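TRAS1 ORF2p (Bombyx mori, PDB 1WDU) carries, at its N-terminus, the endonuclease of a telomere-specific non-LTR retrotransposon, which probably nicks the telomeric DNA into which the element inserts. Local coordinates at residues T80-I85 and T102-V107; Y122-D127 and G153-K158; S132-I137 and D172-T177; I185-D190 and Q204-V209. The protein carries 1 engineered substitution. One frame throughout, in Å; residues are numbered along the deposited sequence.

How the interactions relate
Interaction 1 joins the two sheets of the sandwich, interaction 2 pairs neighbouring parallel strands within one of them, interaction 3 packs two helices that cover that sheet, and interaction 4 ties a loop to another of its strands. The first three are buried contacts; interaction 4 is partly exposed. Chemistry follows place: methyl packing and a water bridge in interaction 1, backbone hydrogen bonds and a CH-pi contact in interaction 2, almost purely apolar contact in interaction 3, and amide and guanidinium groups on backbone carbonyls in interaction 4. Interactions 2 and 3 each touch all the others, whereas interactions 1 and 4 stay about 10 Å apart at their nearest atoms.

Interaction 1. Residues T80-I85 and T102-V107; sequences TVKAAI and TNNIVV
This is the meeting of the two sheets in the four-layered alpha/beta sandwich. Strand 83-87 belongs to one sheet and strand 105-111 to the other; the short pieces 83-85 and 105-107 run nearly parallel (19°), their axes 6.0 Å apart at closest. No direct hydrogen bond links them. Val106 makes the main apolar contact: its CG1 sits in the crowded position between the backbone N and the carbonyl carbon (chi1 65°), and so reaches across to touch Ile85 CG1 at 3.5 Å. The same methyl rests on the backbone of the facing strand, with Val106 CG1 3.7 Å from Ala84 CA. Ile85 crosses Val106 obliquely, its extended tip, CD1, lying 3.4 Å from Val106 O. Toward the start of both segments the contact turns polar. The extended Lys82 chain runs alongside Asn104, with Lys82 CD 3.4 Å from Asn103 O. That carbonyl also takes the hydrogen of a water (2.6 Å from Asn103 O to the water oxygen), and the water accepts from Lys82 N at 3.1 Å, bridging the two backbones. Further out, Lys82 NZ forms a salt bridge with Glu125, while Asn104 ND2 donates to Tyr123 O and to the same Glu125, so the neighbouring strand 116-123 and the loop after it steady both side chains. The turn leading into strand 105-111 is shaped by Thr102. Its hydroxyl, which also bonds Gln136 of helix 131-142, makes an ST motif with Ile105 N and an ST turn with Asn104 N. In the turn Asn104 N lies 3.0 Å from Thr102 OG1, at 163°.

Interaction 2. Residues Y122-D127 and G153-K158; sequences YYFEPD and GDANAK. With PO4 (phosphate ion), chain C.
Tyr122 and Tyr123 end one strand, Gly153 and Asp154 its parallel neighbour, and here the packing is tight. Gly153 CA lies over the middle of the Tyr122 ring, 3.5 Å from the centroid and 10° off the normal, a CH-pi contact with the glycine hydrogen facing the ring; Ala155 meets that ring at its edge. Two backbone bonds lace the strands: Asp154 N gives to Tyr122 O at 3.2 Å, and Phe124 N to Asp154 O at 3.0 Å, the latter almost along the C=O axis. Beyond them the chains leave the sheet and the contact loosens on the solvent side, with Pro126 CB 3.6 Å from Asn156 CG.

On the other face Tyr123 and Asp154 point the same way, ring and carboxylate planes 73° apart, with a phosphate, probably from the crystallisation liquor, at their tips. Tyr123 OH donates to PO4 O3 at 2.8 Å, O3 lying in the ring plane; Asp154 OD2 is 3.0 Å from PO4 O3. His234 NE2 also bonds the ion, probably a mark of the DNase I-like active site. Asp154 OD1 accepts from Asn156 N at 2.9 Å, an Asx turn that helps orient the carboxylate, whose OD2 has a weak bond to Asn26. A beta-alpha-beta crossover through helix 131-142 joins the strands; its Tyr133 ring meets that of Phe124, planes nearly parallel, and strand 204-212 flanks strand 149-154.

Interaction 3. Residues S132-I137 and D172-T177; sequences SYLEQI and DQLMGT
Helices 131-142 and 169-181 belong to the outer helical layer of the four-layered sandwich, covering the sheet that holds strands 105-111 and 149-154. Their segments run side by side in the same direction, crossing at -18° with axes 10.5 Å apart. Leu134 carries the contact. With CG anti to the carbonyl carbon and the chain extended beyond it (chi2 -178°), it holds both methyls against the other helix. CD1 goes to the first turn of segment 172-177, 3.7 Å from Gln173 CB, and also meets Thr177 OG1 at 3.3 Å. CD2 heads inward, where it crosses Leu174 obliquely, 3.8 Å from CD1 of that leucine. Leu174 CG is anti to its backbone N, which swings its tip from a tangential start toward Leu134 and, on its other branch, toward Ala155 of the sheet below. One turn on, Thr177 offers CG2 to Ile137 CG2 at a loose 4.5 Å.

The threonine hydroxyl faces this greasy surface and has its hydrogen spoken for. Thr177 OG1 donates back along its own helix to Gln173 O at 3.1 Å, arriving above the carbonyl plane, while Thr177 N gives to the same oxygen at 3.0 Å. Gln173, partly exposed, makes a weak hydrogen bond through NE2 to Glu131 at the start of the opposite helix. No hydrogen bond joins the two segments themselves, so their association rests on van der Waals contact, and the buried hydroxyl can probably lie against the two Leu134 methyls because its hydrogen is already used within its own helix.

Interaction 4. Residues I185-D190 and Q204-V209; sequences ILNEGD and QSRVDV
The guanidinium of Arg206 has a carbonyl on one face: Gly189 O lies 3.4 Å above its plane, over the centre, and Asp190 N sits further toward the rim on the same side. The amide of Asn187 comes tip to tip with it, the two planes 88° apart, so the groups meet crosswise and do not stack. Arg206 NH2 gives a weak, bent hydrogen bond to Glu188 O (2.9 Å, 127°), and a water completes a small ring of bonds, donating to Glu188 O at 2.6 Å while accepting from Arg206 NH1 at 2.7 Å. The bend at chi3 (70°) folds the arginine beneath the loop 188-190. Asn187 holds the other end of the contact: its ND2 donates to Asp208 O at 2.9 Å, in the plane of that carbonyl, and its OD1 lies 3.8 Å from Val209 CG1. OD1 also accepts from Thr210 N, so both ends of this amide are pinned to strand 204-212 and its rotation is fixed.

The loop after strand 184-185 thus runs antiparallel to the strand it covers, with Gly189 at positive phi where it turns over the arginine. Arg206 is further held by Val191 O on NH1 and Trp162 O on NE, and Trp223 packs against it. Asp190 OD2 stays 5.9 Å from Arg206 NH1, too far for a salt bridge. The buried charge is probably offset by the carbonyl dipoles of Glu188 and Val191 in this loop and Trp162 in another, with Gly189 O over the face and no carboxylate of the two segments in contact.

Interaction 1. Residues T80-I85 and T102-V107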
# COMPACT_ATOMS: atom_id res chain seq x y z
N THR A 80 -6.81 2.56 17.51
CA THR A 80 -6.44 1.70 16.39
C THR A 80 -6.45 2.36 15.01
O THR A 80 -7.46 2.91 14.57
CB THR A 80 -7.33 0.43 16.34
OG1 THR A 80 -6.77 -0.57 17.20
CG2 THR A 80 -7.41 -0.14 14.92
N VAL A 81 -5.30 2.29 14.35
CA VAL A 81 -5.13 2.84 13.01
C VAL A 81 -4.86 1.64 12.11
O VAL A 81 -3.92 0.88 12.34
CB VAL A 81 -3.94 3.82 12.95
CG1 VAL A 81 -3.76 4.35 11.55
CG2 VAL A 81 -4.19 4.98 13.94
N LYS A 82 -5.68 1.47 11.09
CA LYS A 82 -5.53 0.33 10.20
C LYS A 82 -4.60 0.58 9.02
O LYS A 82 -4.03 -0.36 8.48
CB LYS A 82 -6.91 -0.11 9.71
CG LYS A 82 -7.87 -0.34 10.86
CD LYS A 82 -9.23 -0.81 10.41
CE LYS A 82 -10.19 -0.90 11.59
NZ LYS A 82 -11.56 -1.24 11.13
N ALA A 83 -4.43 1.84 8.64
CA ALA A 83 -3.57 2.18 7.52
C ALA A 83 -2.86 3.52 7.71
O ALA A 83 -3.36 4.43 8.36
CB ALA A 83 -4.36 2.19 6.24
N ALA A 84 -1.67 3.62 7.14
CA ALA A 84 -0.90 4.84 7.24
C ALA A 84 0.14 4.94 6.14
O ALA A 84 0.50 3.94 5.51
CB ALA A 84 -0.23 4.92 8.60
N ILE A 85 0.61 6.15 5.92
CA ILE A 85 1.62 6.38 4.92
C ILE A 85 2.77 7.15 5.58
O ILE A 85 2.58 8.25 6.11
CB ILE A 85 1.05 7.16 3.72
CG1 ILE A 85 0.01 6.29 3.01
CG2 ILE A 85 2.17 7.56 2.78
CD1 ILE A 85 -0.69 6.96 1.82
N THR A 102 -10.25 7.49 5.30
CA THR A 102 -11.26 6.87 6.15
C THR A 102 -10.58 6.01 7.22
O THR A 102 -9.39 6.16 7.49
CB THR A 102 -12.18 5.95 5.34
OG1 THR A 102 -11.44 4.81 4.89
CG2 THR A 102 -12.75 6.70 4.13
N ASN A 103 -11.36 5.10 7.80
CA ASN A 103 -10.85 4.20 8.82
C ASN A 103 -10.09 3.04 8.19
O ASN A 103 -9.42 2.28 8.89
CB ASN A 103 -12.00 3.65 9.66
CG ASN A 103 -12.74 4.73 10.43
OD1 ASN A 103 -12.82 4.69 11.66
ND2 ASN A 103 -13.30 5.71 9.71
N ASN A 104 -10.19 2.90 6.86
CA ASN A 104 -9.52 1.81 6.15
C ASN A 104 -8.51 2.27 5.11
O ASN A 104 -7.66 1.48 4.69
CB ASN A 104 -10.55 0.90 5.48
CG ASN A 104 -11.42 0.16 6.48
OD1 ASN A 104 -12.48 0.65 6.88
ND2 ASN A 104 -10.96 -1.02 6.90
N ILE A 105 -8.62 3.51 4.66
CA ILE A 105 -7.68 4.01 3.67
C ILE A 105 -7.18 5.41 4.01
O ILE A 105 -7.89 6.21 4.65
CB ILE A 105 -8.26 4.06 2.22
CG1 ILE A 105 -9.17 5.26 2.06
CG2 ILE A 105 -9.00 2.76 1.88
CD1 ILE A 105 -9.55 5.53 0.62
N VAL A 106 -5.95 5.68 3.61
CA VAL A 106 -5.35 6.99 3.81
C VAL A 106 -4.78 7.36 2.44
O VAL A 106 -4.09 6.57 1.79
CB VAL A 106 -4.27 6.97 4.94
CG1 VAL A 106 -3.09 6.10 4.55
CG2 VAL A 106 -3.83 8.40 5.26
N VAL A 107 -5.12 8.56 1.99
CA VAL A 107 -4.70 9.04 0.70
C VAL A 107 -3.80 10.26 0.87
O VAL A 107 -4.14 11.22 1.58
CB VAL A 107 -5.93 9.42 -0.17
CG1 VAL A 107 -5.49 9.80 -1.58
CG2 VAL A 107 -6.94 8.26 -0.19
O HOH W 1 -8.14 3.37 10.81

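Interaction 2. Residues Y122-D127 and G153-K158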
# COMPACT_ATOMS: atom_id res chain seq x y z
N TYR A 122 -4.11 1.04 2.04
CA TYR A 122 -5.40 0.51 2.46
C TYR A 122 -5.31 -0.82 3.18
O TYR A 122 -4.31 -1.55 3.08
CB TYR A 122 -6.29 0.33 1.23
CG TYR A 122 -5.82 -0.78 0.30
CD1 TYR A 122 -5.02 -0.49 -0.81
CD2 TYR A 122 -6.18 -2.11 0.53
CE1 TYR A 122 -4.60 -1.51 -1.67
CE2 TYR A 122 -5.76 -3.13 -0.32
CZ TYR A 122 -4.97 -2.82 -1.42
OH TYR A 122 -4.57 -3.85 -2.25
N TYR A 123 -6.37 -1.14 3.91
CA TYR A 123 -6.50 -2.38 4.65
C TYR A 123 -7.99 -2.76 4.74
O TYR A 123 -8.81 -2.00 5.24
CB TYR A 123 -5.91 -2.23 6.05
CG TYR A 123 -6.12 -3.47 6.90
CD1 TYR A 123 -7.17 -3.54 7.81
CD2 TYR A 123 -5.31 -4.59 6.75
CE1 TYR A 123 -7.41 -4.69 8.55
CE2 TYR A 123 -5.53 -5.74 7.47
CZ TYR A 123 -6.59 -5.79 8.37
OH TYR A 123 -6.81 -6.93 9.08
N PHE A 124 -8.32 -3.94 4.22
CA PHE A 124 -9.69 -4.44 4.22
C PHE A 124 -9.78 -5.62 5.20
O PHE A 124 -9.08 -6.63 5.03
CB PHE A 124 -10.06 -4.91 2.81
CG PHE A 124 -9.90 -3.85 1.73
CD1 PHE A 124 -9.74 -4.23 0.40
CD2 PHE A 124 -9.90 -2.49 2.05
CE1 PHE A 124 -9.59 -3.27 -0.60
CE2 PHE A 124 -9.75 -1.52 1.06
CZ PHE A 124 -9.59 -1.92 -0.28
N GLU A 125 -10.63 -5.50 6.22
CA GLU A 125 -10.80 -6.58 7.20
C GLU A 125 -11.15 -7.84 6.44
O GLU A 125 -11.87 -7.79 5.44
CB GLU A 125 -11.94 -6.28 8.17
CG GLU A 125 -12.27 -4.82 8.36
CD GLU A 125 -11.26 -4.13 9.21
OE1 GLU A 125 -10.48 -4.84 9.90
OE2 GLU A 125 -11.26 -2.88 9.21
N PRO A 126 -10.67 -9.00 6.91
CA PRO A 126 -10.95 -10.27 6.25
C PRO A 126 -12.38 -10.75 6.55
O PRO A 126 -12.92 -11.59 5.83
CB PRO A 126 -9.91 -11.21 6.85
CG PRO A 126 -9.89 -10.74 8.27
CD PRO A 126 -9.83 -9.22 8.11
N ASP A 127 -12.97 -10.20 7.60
CA ASP A 127 -14.31 -10.57 8.04
C ASP A 127 -15.38 -9.49 7.85
O ASP A 127 -16.42 -9.54 8.49
CB ASP A 127 -14.25 -11.00 9.52
CG ASP A 127 -13.68 -9.91 10.43
OD1 ASP A 127 -12.80 -9.14 9.98
OD2 ASP A 127 -14.11 -9.83 11.60
N GLY A 153 -1.82 -2.21 -0.33
CA GLY A 153 -2.36 -2.64 0.94
C GLY A 153 -2.68 -4.11 1.01
O GLY A 153 -2.29 -4.90 0.15
N ASP A 154 -3.40 -4.47 2.07
CA ASP A 154 -3.82 -5.83 2.33
C ASP A 154 -5.31 -5.89 1.98
O ASP A 154 -6.13 -5.28 2.64
CB ASP A 154 -3.62 -6.17 3.81
CG ASP A 154 -3.99 -7.60 4.14
OD1 ASP A 154 -4.45 -8.33 3.24
OD2 ASP A 154 -3.82 -8.00 5.31
N ALA A 155 -5.64 -6.63 0.93
CA ALA A 155 -7.02 -6.77 0.51
C ALA A 155 -7.71 -7.98 1.11
O ALA A 155 -8.94 -8.11 1.02
CB ALA A 155 -7.09 -6.86 -1.01
N ASN A 156 -6.94 -8.86 1.75
CA ASN A 156 -7.49 -10.08 2.32
C ASN A 156 -8.43 -10.68 1.27
O ASN A 156 -9.58 -11.00 1.55
CB ASN A 156 -8.29 -9.79 3.60
CG ASN A 156 -7.41 -9.69 4.82
OD1 ASN A 156 -7.30 -8.64 5.45
ND2 ASN A 156 -6.77 -10.80 5.18
N ALA A 157 -7.93 -10.79 0.04
CA ALA A 157 -8.70 -11.33 -1.08
C ALA A 157 -7.72 -12.06 -1.98
O ALA A 157 -6.58 -11.62 -2.18
CB ALA A 157 -9.37 -10.19 -1.87
N LYS A 158 -8.16 -13.18 -2.53
CA LYS A 158 -7.29 -13.99 -3.36
C LYS A 158 -7.61 -13.94 -4.83
O LYS A 158 -8.77 -13.96 -5.22
CB LYS A 158 -7.35 -15.45 -2.88
CG LYS A 158 -7.10 -15.63 -1.40
CD LYS A 158 -6.97 -17.09 -1.00
CE LYS A 158 -6.56 -17.23 0.46
NZ LYS A 158 -6.12 -18.62 0.79
P PO4 C . -4.48 -9.39 9.08
O1 PO4 C . -5.53 -10.08 10.02
O2 PO4 C . -3.28 -10.26 8.77
O3 PO4 C . -5.17 -8.77 7.86
O4 PO4 C . -3.97 -8.19 9.90

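Interaction 3. Residues S132-I137 and D172-T177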
# COMPACT_ATOMS: atom_id res chain seq x y z
N SER A 132 -18.12 -1.96 0.55
CA SER A 132 -17.91 -0.56 0.94
C SER A 132 -16.50 -0.09 0.66
O SER A 132 -16.28 1.09 0.35
CB SER A 132 -18.25 -0.35 2.42
OG SER A 132 -17.45 -1.14 3.27
N TYR A 133 -15.53 -0.99 0.75
CA TYR A 133 -14.14 -0.63 0.49
C TYR A 133 -13.92 -0.42 -1.02
O TYR A 133 -13.09 0.41 -1.42
CB TYR A 133 -13.21 -1.73 1.01
CG TYR A 133 -13.34 -1.98 2.49
CD1 TYR A 133 -13.17 -3.26 3.02
CD2 TYR A 133 -13.65 -0.94 3.37
CE1 TYR A 133 -13.29 -3.50 4.39
CE2 TYR A 133 -13.77 -1.17 4.75
CZ TYR A 133 -13.59 -2.45 5.24
OH TYR A 133 -13.71 -2.69 6.59
N LEU A 134 -14.66 -1.15 -1.85
CA LEU A 134 -14.52 -1.00 -3.29
C LEU A 134 -15.08 0.37 -3.70
O LEU A 134 -14.56 1.02 -4.62
CB LEU A 134 -15.25 -2.12 -4.03
CG LEU A 134 -14.69 -3.54 -3.82
CD1 LEU A 134 -15.48 -4.53 -4.67
CD2 LEU A 134 -13.22 -3.58 -4.22
N GLU A 135 -16.12 0.81 -2.99
CA GLU A 135 -16.74 2.12 -3.25
C GLU A 135 -15.73 3.20 -2.90
O GLU A 135 -15.60 4.21 -3.60
CB GLU A 135 -18.00 2.32 -2.39
CG GLU A 135 -19.11 1.29 -2.59
CD GLU A 135 -20.26 1.49 -1.61
OE1 GLU A 135 -20.00 1.67 -0.40
OE2 GLU A 135 -21.43 1.46 -2.06
N GLN A 136 -15.01 3.01 -1.80
CA GLN A 136 -14.00 3.98 -1.39
C GLN A 136 -12.92 4.08 -2.46
O GLN A 136 -12.40 5.16 -2.72
CB GLN A 136 -13.37 3.59 -0.05
CG GLN A 136 -14.24 3.87 1.16
CD GLN A 136 -13.64 3.30 2.44
OE1 GLN A 136 -12.46 3.52 2.75
NE2 GLN A 136 -14.44 2.56 3.19
N ILE A 137 -12.60 2.95 -3.09
CA ILE A 137 -11.59 2.95 -4.15
C ILE A 137 -12.12 3.78 -5.30
O ILE A 137 -11.39 4.59 -5.87
CB ILE A 137 -11.26 1.51 -4.65
CG1 ILE A 137 -10.67 0.68 -3.51
CG2 ILE A 137 -10.30 1.56 -5.85
CD1 ILE A 137 -9.49 1.32 -2.82
N ASP A 172 -12.36 -11.65 -6.97
CA ASP A 172 -13.20 -11.37 -8.14
C ASP A 172 -13.83 -9.97 -8.06
O ASP A 172 -13.81 -9.22 -9.04
CB ASP A 172 -14.29 -12.44 -8.27
CG ASP A 172 -13.78 -13.73 -8.89
OD1 ASP A 172 -14.56 -14.70 -8.96
OD2 ASP A 172 -12.59 -13.79 -9.31
N GLN A 173 -14.40 -9.62 -6.91
CA GLN A 173 -15.01 -8.29 -6.76
C GLN A 173 -13.95 -7.21 -6.93
O GLN A 173 -14.19 -6.20 -7.61
CB GLN A 173 -15.69 -8.14 -5.39
CG GLN A 173 -17.00 -8.93 -5.26
CD GLN A 173 -17.92 -8.38 -4.17
OE1 GLN A 173 -18.35 -7.22 -4.23
NE2 GLN A 173 -18.22 -9.21 -3.17
N LEU A 174 -12.79 -7.40 -6.31
CA LEU A 174 -11.69 -6.43 -6.42
C LEU A 174 -11.24 -6.32 -7.88
O LEU A 174 -11.09 -5.22 -8.40
CB LEU A 174 -10.51 -6.83 -5.53
CG LEU A 174 -9.26 -5.93 -5.56
CD1 LEU A 174 -9.67 -4.48 -5.38
CD2 LEU A 174 -8.29 -6.35 -4.46
N MET A 175 -11.04 -7.46 -8.54
CA MET A 175 -10.63 -7.45 -9.95
C MET A 175 -11.66 -6.72 -10.80
O MET A 175 -11.31 -5.96 -11.71
CB MET A 175 -10.46 -8.88 -10.48
CG MET A 175 -9.10 -9.52 -10.19
SD MET A 175 -7.70 -8.48 -10.72
CE MET A 175 -7.75 -8.68 -12.52
N GLY A 176 -12.94 -6.96 -10.51
CA GLY A 176 -14.01 -6.32 -11.26
C GLY A 176 -13.90 -4.81 -11.13
O GLY A 176 -14.00 -4.07 -12.11
N THR A 177 -13.69 -4.36 -9.89
CA THR A 177 -13.54 -2.94 -9.62
C THR A 177 -12.30 -2.42 -10.35
O THR A 177 -12.35 -1.35 -10.97
CB THR A 177 -13.41 -2.70 -8.11
OG1 THR A 177 -14.63 -3.12 -7.48
CG2 THR A 177 -13.17 -1.23 -7.82

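Interaction 4. Residues I185-D190 and Q204-V209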
# COMPACT_ATOMS: atom_id res chain seq x y z
N ILE A 185 -2.59 -4.25 -12.02
CA ILE A 185 -1.85 -4.95 -10.98
C ILE A 185 -0.35 -4.86 -11.18
O ILE A 185 0.16 -5.00 -12.29
CB ILE A 185 -2.26 -6.43 -10.95
CG1 ILE A 185 -3.76 -6.53 -10.63
CG2 ILE A 185 -1.45 -7.18 -9.90
CD1 ILE A 185 -4.33 -7.92 -10.83
N LEU A 186 0.35 -4.61 -10.08
CA LEU A 186 1.80 -4.50 -10.09
C LEU A 186 2.45 -5.77 -9.56
O LEU A 186 3.60 -6.06 -9.87
CB LEU A 186 2.23 -3.29 -9.24
CG LEU A 186 2.04 -1.94 -9.93
CD1 LEU A 186 2.13 -0.78 -8.93
CD2 LEU A 186 3.11 -1.80 -11.02
N ASN A 187 1.71 -6.54 -8.76
CA ASN A 187 2.24 -7.78 -8.20
C ASN A 187 2.89 -8.67 -9.24
O ASN A 187 2.61 -8.58 -10.44
CB ASN A 187 1.13 -8.56 -7.51
CG ASN A 187 0.76 -7.97 -6.17
OD1 ASN A 187 0.47 -6.78 -6.06
ND2 ASN A 187 0.76 -8.81 -5.14
N GLU A 188 3.78 -9.54 -8.77
CA GLU A 188 4.49 -10.48 -9.62
C GLU A 188 5.05 -11.63 -8.79
O GLU A 188 5.24 -11.49 -7.58
CB GLU A 188 5.62 -9.76 -10.38
CG GLU A 188 5.19 -9.28 -11.76
CD GLU A 188 6.14 -8.27 -12.37
OE1 GLU A 188 7.35 -8.58 -12.48
OE2 GLU A 188 5.67 -7.17 -12.73
N GLY A 189 5.28 -12.76 -9.43
CA GLY A 189 5.81 -13.91 -8.72
C GLY A 189 4.76 -14.65 -7.92
O GLY A 189 3.55 -14.44 -8.11
N ASP A 190 5.21 -15.52 -7.02
CA ASP A 190 4.31 -16.31 -6.20
C ASP A 190 4.80 -16.39 -4.76
O ASP A 190 4.33 -17.23 -3.98
CB ASP A 190 4.18 -17.73 -6.78
CG ASP A 190 5.49 -18.52 -6.73
OD1 ASP A 190 5.50 -19.68 -7.18
OD2 ASP A 190 6.50 -17.97 -6.23
N GLN A 204 0.46 -20.41 3.94
CA GLN A 204 0.95 -19.28 3.16
C GLN A 204 -0.11 -18.76 2.19
O GLN A 204 -1.00 -19.51 1.77
CB GLN A 204 2.20 -19.68 2.39
CG GLN A 204 3.30 -20.28 3.25
CD GLN A 204 4.60 -20.49 2.49
OE1 GLN A 204 4.62 -21.18 1.47
NE2 GLN A 204 5.68 -19.89 2.98
N SER A 205 -0.02 -17.48 1.85
CA SER A 205 -0.98 -16.87 0.93
C SER A 205 -0.50 -15.52 0.41
O SER A 205 0.46 -14.95 0.92
CB SER A 205 -2.33 -16.66 1.64
OG SER A 205 -2.22 -15.67 2.64
N ARG A 206 -1.17 -15.03 -0.63
CA ARG A 206 -0.84 -13.73 -1.21
C ARG A 206 -2.14 -12.94 -1.23
O ARG A 206 -2.96 -13.10 -2.13
CB ARG A 206 -0.29 -13.89 -2.64
CG ARG A 206 1.19 -14.26 -2.72
CD ARG A 206 1.65 -14.60 -4.15
NE ARG A 206 1.69 -13.46 -5.06
CZ ARG A 206 2.76 -12.68 -5.26
NH1 ARG A 206 3.90 -12.91 -4.60
NH2 ARG A 206 2.70 -11.67 -6.13
N VAL A 207 -2.32 -12.10 -0.21
CA VAL A 207 -3.53 -11.29 -0.11
C VAL A 207 -3.24 -9.79 -0.20
O VAL A 207 -4.16 -8.97 -0.15
CB VAL A 207 -4.29 -11.60 1.21
CG1 VAL A 207 -4.77 -13.04 1.20
CG2 VAL A 207 -3.40 -11.36 2.42
N ASP A 208 -1.96 -9.44 -0.35
CA ASP A 208 -1.55 -8.05 -0.47
C ASP A 208 -1.46 -7.66 -1.95
O ASP A 208 -0.86 -8.38 -2.75
CB ASP A 208 -0.20 -7.82 0.21
CG ASP A 208 -0.23 -8.14 1.69
OD1 ASP A 208 0.09 -9.30 2.06
OD2 ASP A 208 -0.59 -7.25 2.49
N VAL A 209 -2.07 -6.54 -2.32
CA VAL A 209 -2.06 -6.12 -3.71
C VAL A 209 -1.58 -4.68 -3.87
O VAL A 209 -1.77 -3.84 -2.99
CB VAL A 209 -3.48 -6.24 -4.37
CG1 VAL A 209 -3.35 -6.37 -5.88
CG2 VAL A 209 -4.23 -7.44 -3.81
O HOH W 2 6.43 -12.69 -5.57